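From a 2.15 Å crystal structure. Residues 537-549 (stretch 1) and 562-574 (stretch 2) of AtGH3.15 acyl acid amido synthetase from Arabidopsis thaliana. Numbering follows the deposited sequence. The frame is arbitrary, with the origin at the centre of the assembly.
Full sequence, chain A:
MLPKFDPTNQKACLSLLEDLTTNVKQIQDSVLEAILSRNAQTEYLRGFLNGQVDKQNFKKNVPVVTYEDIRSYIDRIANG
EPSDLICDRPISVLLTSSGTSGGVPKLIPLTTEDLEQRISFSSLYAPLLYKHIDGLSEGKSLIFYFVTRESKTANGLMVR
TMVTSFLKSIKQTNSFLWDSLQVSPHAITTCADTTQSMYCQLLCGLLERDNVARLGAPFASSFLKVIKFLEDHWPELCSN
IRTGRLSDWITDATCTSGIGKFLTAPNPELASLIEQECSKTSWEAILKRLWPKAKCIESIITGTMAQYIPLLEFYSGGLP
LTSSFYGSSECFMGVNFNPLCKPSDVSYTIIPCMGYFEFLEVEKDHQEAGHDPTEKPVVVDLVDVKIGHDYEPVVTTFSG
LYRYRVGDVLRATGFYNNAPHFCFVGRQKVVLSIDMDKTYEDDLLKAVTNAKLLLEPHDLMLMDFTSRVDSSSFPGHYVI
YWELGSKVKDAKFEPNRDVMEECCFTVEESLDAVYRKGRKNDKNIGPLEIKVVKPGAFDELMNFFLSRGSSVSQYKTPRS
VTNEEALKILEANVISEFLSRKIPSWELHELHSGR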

# COMPACT_ATOMS: atom_id res chain seq x y z
N ALA A 537 -6.36 -16.81 -12.31
CA ALA A 537 -7.62 -16.58 -11.62
C ALA A 537 -7.66 -15.22 -10.95
O ALA A 537 -8.70 -14.56 -10.94
CB ALA A 537 -7.85 -17.67 -10.57
N PHE A 538 -6.55 -14.79 -10.36
CA PHE A 538 -6.58 -13.57 -9.58
C PHE A 538 -6.40 -12.32 -10.43
O PHE A 538 -6.78 -11.23 -9.99
CB PHE A 538 -5.54 -13.65 -8.46
CG PHE A 538 -6.02 -14.44 -7.29
CD1 PHE A 538 -6.78 -13.83 -6.30
CD2 PHE A 538 -5.78 -15.81 -7.21
CE1 PHE A 538 -7.27 -14.56 -5.22
CE2 PHE A 538 -6.27 -16.56 -6.12
CZ PHE A 538 -7.02 -15.92 -5.13
N ASP A 539 -5.88 -12.46 -11.66
CA ASP A 539 -5.99 -11.38 -12.64
C ASP A 539 -7.41 -11.25 -13.17
O ASP A 539 -7.88 -10.13 -13.39
CB ASP A 539 -5.02 -11.61 -13.80
CG ASP A 539 -3.61 -11.40 -13.39
OD1 ASP A 539 -3.40 -10.91 -12.26
OD2 ASP A 539 -2.72 -11.70 -14.21
N GLU A 540 -8.10 -12.37 -13.40
CA GLU A 540 -9.51 -12.28 -13.77
C GLU A 540 -10.32 -11.60 -12.67
O GLU A 540 -11.18 -10.76 -12.95
CB GLU A 540 -10.09 -13.67 -14.07
CG GLU A 540 -11.60 -13.64 -14.45
CD GLU A 540 -12.17 -15.03 -14.82
OE1 GLU A 540 -11.41 -16.01 -14.86
OE2 GLU A 540 -13.39 -15.13 -15.08
N LEU A 541 -10.05 -11.97 -11.42
CA LEU A 541 -10.72 -11.32 -10.30
C LEU A 541 -10.46 -9.83 -10.33
O LEU A 541 -11.39 -9.02 -10.21
CB LEU A 541 -10.25 -11.94 -8.98
CG LEU A 541 -10.93 -11.39 -7.72
CD1 LEU A 541 -12.44 -11.75 -7.72
CD2 LEU A 541 -10.28 -11.90 -6.46
N MET A 542 -9.20 -9.46 -10.50
CA MET A 542 -8.83 -8.05 -10.51
C MET A 542 -9.54 -7.30 -11.63
O MET A 542 -10.08 -6.20 -11.40
CB MET A 542 -7.31 -7.92 -10.66
CG MET A 542 -6.88 -6.56 -11.17
SD MET A 542 -5.18 -6.19 -10.80
CE MET A 542 -4.62 -6.84 -12.34
N ASN A 543 -9.56 -7.86 -12.84
CA ASN A 543 -10.18 -7.17 -13.96
C ASN A 543 -11.68 -7.01 -13.75
O ASN A 543 -12.29 -6.06 -14.24
CB ASN A 543 -9.89 -7.92 -15.27
CG ASN A 543 -8.44 -7.78 -15.71
OD1 ASN A 543 -7.78 -6.78 -15.41
ND2 ASN A 543 -7.95 -8.76 -16.44
N PHE A 544 -12.27 -7.94 -13.01
CA PHE A 544 -13.67 -7.82 -12.65
C PHE A 544 -13.91 -6.56 -11.82
O PHE A 544 -14.82 -5.77 -12.12
CB PHE A 544 -14.11 -9.07 -11.88
CG PHE A 544 -15.47 -8.95 -11.28
CD1 PHE A 544 -16.61 -9.10 -12.06
CD2 PHE A 544 -15.61 -8.65 -9.93
CE1 PHE A 544 -17.86 -8.97 -11.50
CE2 PHE A 544 -16.87 -8.51 -9.36
CZ PHE A 544 -17.99 -8.67 -10.14
N PHE A 545 -13.09 -6.34 -10.79
CA PHE A 545 -13.26 -5.15 -9.96
C PHE A 545 -12.91 -3.87 -10.72
O PHE A 545 -13.58 -2.84 -10.56
CB PHE A 545 -12.44 -5.27 -8.67
CG PHE A 545 -12.97 -6.31 -7.72
CD1 PHE A 545 -14.23 -6.17 -7.15
CD2 PHE A 545 -12.22 -7.43 -7.40
CE1 PHE A 545 -14.73 -7.14 -6.27
CE2 PHE A 545 -12.71 -8.41 -6.52
CZ PHE A 545 -13.97 -8.26 -5.96
N LEU A 546 -11.88 -3.92 -11.58
CA LEU A 546 -11.48 -2.74 -12.35
C LEU A 546 -12.60 -2.28 -13.28
O LEU A 546 -12.87 -1.08 -13.40
CB LEU A 546 -10.23 -3.05 -13.18
CG LEU A 546 -8.93 -3.42 -12.44
CD1 LEU A 546 -7.79 -3.46 -13.45
CD2 LEU A 546 -8.65 -2.41 -11.34
N SER A 547 -13.23 -3.23 -13.96
CA SER A 547 -14.38 -2.94 -14.81
C SER A 547 -15.54 -2.32 -14.04
O SER A 547 -16.43 -1.71 -14.65
CB SER A 547 -14.81 -4.24 -15.49
OG SER A 547 -15.67 -4.94 -14.60
N ARG A 548 -15.56 -2.46 -12.71
CA ARG A 548 -16.62 -1.88 -11.90
C ARG A 548 -16.18 -0.63 -11.15
O ARG A 548 -16.88 -0.19 -10.24
CB ARG A 548 -17.20 -2.94 -10.94
CG ARG A 548 -17.58 -4.19 -11.70
CD ARG A 548 -17.91 -5.40 -10.84
NE ARG A 548 -18.76 -5.09 -9.69
CZ ARG A 548 -20.06 -5.38 -9.63
NH1 ARG A 548 -20.69 -5.92 -10.68
NH2 ARG A 548 -20.75 -5.09 -8.53
N GLY A 549 -15.06 -0.03 -11.54
CA GLY A 549 -14.66 1.26 -11.02
C GLY A 549 -13.52 1.25 -10.02
O GLY A 549 -13.10 2.33 -9.58
N THR A 562 -17.36 -11.24 -0.99
CA THR A 562 -18.79 -11.48 -0.84
C THR A 562 -19.59 -11.22 -2.09
O THR A 562 -20.69 -11.77 -2.22
CB THR A 562 -19.39 -10.61 0.28
OG1 THR A 562 -18.91 -9.27 0.16
CG2 THR A 562 -19.04 -11.18 1.65
N ASN A 563 -19.09 -10.39 -3.01
CA ASN A 563 -19.84 -10.07 -4.22
C ASN A 563 -20.06 -11.32 -5.06
O ASN A 563 -19.12 -12.06 -5.35
CB ASN A 563 -19.11 -9.00 -5.03
CG ASN A 563 -19.80 -8.72 -6.34
OD1 ASN A 563 -19.64 -9.47 -7.31
ND2 ASN A 563 -20.58 -7.64 -6.39
N GLU A 564 -21.31 -11.54 -5.46
CA GLU A 564 -21.69 -12.80 -6.09
C GLU A 564 -21.05 -12.97 -7.46
O GLU A 564 -20.78 -14.10 -7.87
CB GLU A 564 -23.22 -12.89 -6.19
CG GLU A 564 -23.93 -13.25 -4.88
CD GLU A 564 -23.47 -14.57 -4.28
OE1 GLU A 564 -23.59 -14.75 -3.05
OE2 GLU A 564 -22.99 -15.44 -5.04
N GLU A 565 -20.82 -11.88 -8.19
CA GLU A 565 -20.17 -12.03 -9.49
C GLU A 565 -18.68 -12.33 -9.34
O GLU A 565 -18.11 -13.08 -10.14
CB GLU A 565 -20.38 -10.78 -10.35
CG GLU A 565 -21.78 -10.60 -10.95
CD GLU A 565 -22.34 -9.21 -10.71
OE1 GLU A 565 -22.54 -8.84 -9.53
OE2 GLU A 565 -22.57 -8.48 -11.69
N ALA A 566 -18.04 -11.82 -8.29
CA ALA A 566 -16.65 -12.21 -8.07
C ALA A 566 -16.55 -13.65 -7.57
O ALA A 566 -15.66 -14.40 -7.99
CB ALA A 566 -16.00 -11.23 -7.09
N LEU A 567 -17.49 -14.06 -6.71
CA LEU A 567 -17.51 -15.44 -6.23
C LEU A 567 -17.70 -16.41 -7.39
O LEU A 567 -17.05 -17.45 -7.47
CB LEU A 567 -18.62 -15.64 -5.21
CG LEU A 567 -18.39 -14.96 -3.87
CD1 LEU A 567 -19.54 -15.29 -2.93
CD2 LEU A 567 -17.06 -15.40 -3.32
N LYS A 568 -18.62 -16.08 -8.29
CA LYS A 568 -18.82 -16.93 -9.46
C LYS A 568 -17.56 -16.99 -10.32
O LYS A 568 -17.27 -18.01 -10.95
CB LYS A 568 -20.03 -16.42 -10.24
CG LYS A 568 -20.36 -17.19 -11.51
CD LYS A 568 -21.66 -16.69 -12.12
CE LYS A 568 -21.51 -16.33 -13.59
NZ LYS A 568 -20.60 -17.23 -14.38
N ILE A 569 -16.77 -15.92 -10.31
CA ILE A 569 -15.50 -15.93 -11.04
C ILE A 569 -14.49 -16.86 -10.36
O ILE A 569 -13.77 -17.61 -11.03
CB ILE A 569 -14.95 -14.51 -11.16
CG1 ILE A 569 -15.78 -13.70 -12.17
CG2 ILE A 569 -13.45 -14.56 -11.50
CD1 ILE A 569 -15.10 -12.43 -12.65
N LEU A 570 -14.37 -16.78 -9.04
CA LEU A 570 -13.46 -17.69 -8.35
C LEU A 570 -13.93 -19.13 -8.47
O LEU A 570 -13.11 -20.03 -8.69
CB LEU A 570 -13.30 -17.29 -6.89
CG LEU A 570 -12.67 -15.91 -6.73
CD1 LEU A 570 -13.14 -15.28 -5.44
CD2 LEU A 570 -11.17 -16.10 -6.72
N GLU A 571 -15.24 -19.35 -8.39
CA GLU A 571 -15.75 -20.72 -8.36
C GLU A 571 -15.51 -21.43 -9.69
O GLU A 571 -15.20 -22.63 -9.69
CB GLU A 571 -17.23 -20.74 -7.95
CG GLU A 571 -17.49 -20.84 -6.43
CD GLU A 571 -16.84 -22.06 -5.73
OE1 GLU A 571 -16.28 -22.94 -6.41
OE2 GLU A 571 -16.89 -22.13 -4.48
N ALA A 572 -15.60 -20.74 -10.82
CA ALA A 572 -15.36 -21.52 -12.03
C ALA A 572 -13.89 -21.56 -12.43
O ALA A 572 -13.56 -22.18 -13.45
CB ALA A 572 -16.24 -21.01 -13.19
N ASN A 573 -12.99 -20.96 -11.67
CA ASN A 573 -11.57 -21.24 -11.85
C ASN A 573 -11.07 -22.41 -11.02
O ASN A 573 -9.90 -22.78 -11.13
CB ASN A 573 -10.72 -20.00 -11.53
CG ASN A 573 -10.77 -18.95 -12.64
OD1 ASN A 573 -9.92 -18.93 -13.54
ND2 ASN A 573 -11.73 -18.02 -12.52
N VAL A 574 -11.93 -23.01 -10.18
CA VAL A 574 -11.49 -24.04 -9.24
C VAL A 574 -11.11 -25.31 -9.98
O VAL A 574 -11.88 -25.83 -10.80
CB VAL A 574 -12.60 -24.32 -8.21
CG1 VAL A 574 -12.32 -25.61 -7.46
CG2 VAL A 574 -12.71 -23.16 -7.23

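Two helices of one chain pack side by side and run in nearly opposite directions. The angle between their axes is 162°, and the axes approach to 9.7 Å. The contact buries 610 Å², both sides summed. Ile569 and Phe544 cover the most surface, followed by Leu570.

Ile569 points toward the first helix and lies against Glu540, Leu541 and Phe544. Ile569 CG2 is 3.6 Å from Glu540 CD, so the methyl packs against the carboxylate end of an extended glutamate. Ile569 CD1 reaches Phe544 CB at 3.6 Å. The same residue also serves through its backbone. Ile569 O accepts a hydrogen bond from Asn573 ND2 at 2.6 Å. Asn573 ND2 also donates to Glu540 OE1 at 3.1 Å, with an angle of 163° at the hydrogen. This is the one hydrogen bond between the stretches. The amide nitrogen thus links the Ile569 carbonyl to the Glu540 carboxylate across the contact. Close by, Ala537 CB touches Asn573 CG at 3.8 Å.

Phe544 also points toward its partner, with chi1 in the t well. Its ring lies against the first turn of the second helix. Glu565 O and Ala566 CA sit over one face of the ring, while Asn563 OD1 lies at the edge, near the ring plane. Phe544 CZ is 3.4 Å from Asn563 OD1 and 3.2 Å from Glu565 CB, a tight fit. That OD1 caps the helix. Asn563 OD1 accepts from Ala566 N at 3.0 Å and, weakly, from Glu565 N at 2.8 Å. The ring therefore packs directly against the capped turn.

Ala566 has a small side chain, and three larger ones converge on its CB. Phe544 CE2 is 3.6 Å from Ala566 CB, Leu541 CD1 is 3.7 Å from it, and Phe545 CZ is 3.8 Å from it. The backbones come close here, with Leu541 CA and Ala566 CA 6.4 Å apart.

Leu570 starts sideways, but its end comes nearer to the first helix. Its contacts are looser. Leu570 CD1 is 4.3 Å from Leu541 CD1, and Leu570 CD2 is 4.4 Å from Phe538 CZ. All three residues are buried.

Arg548 follows the first helix and reaches the start of the second. Arg548 NH1 forms a salt bridge with Glu565 OE2 at 3.3 Å. Both residues are exposed, so this charge pair lies at the surface. Arg548 NH2 is also 3.3 Å from Asn563 ND2, but both are donors and no hydrogen bond forms.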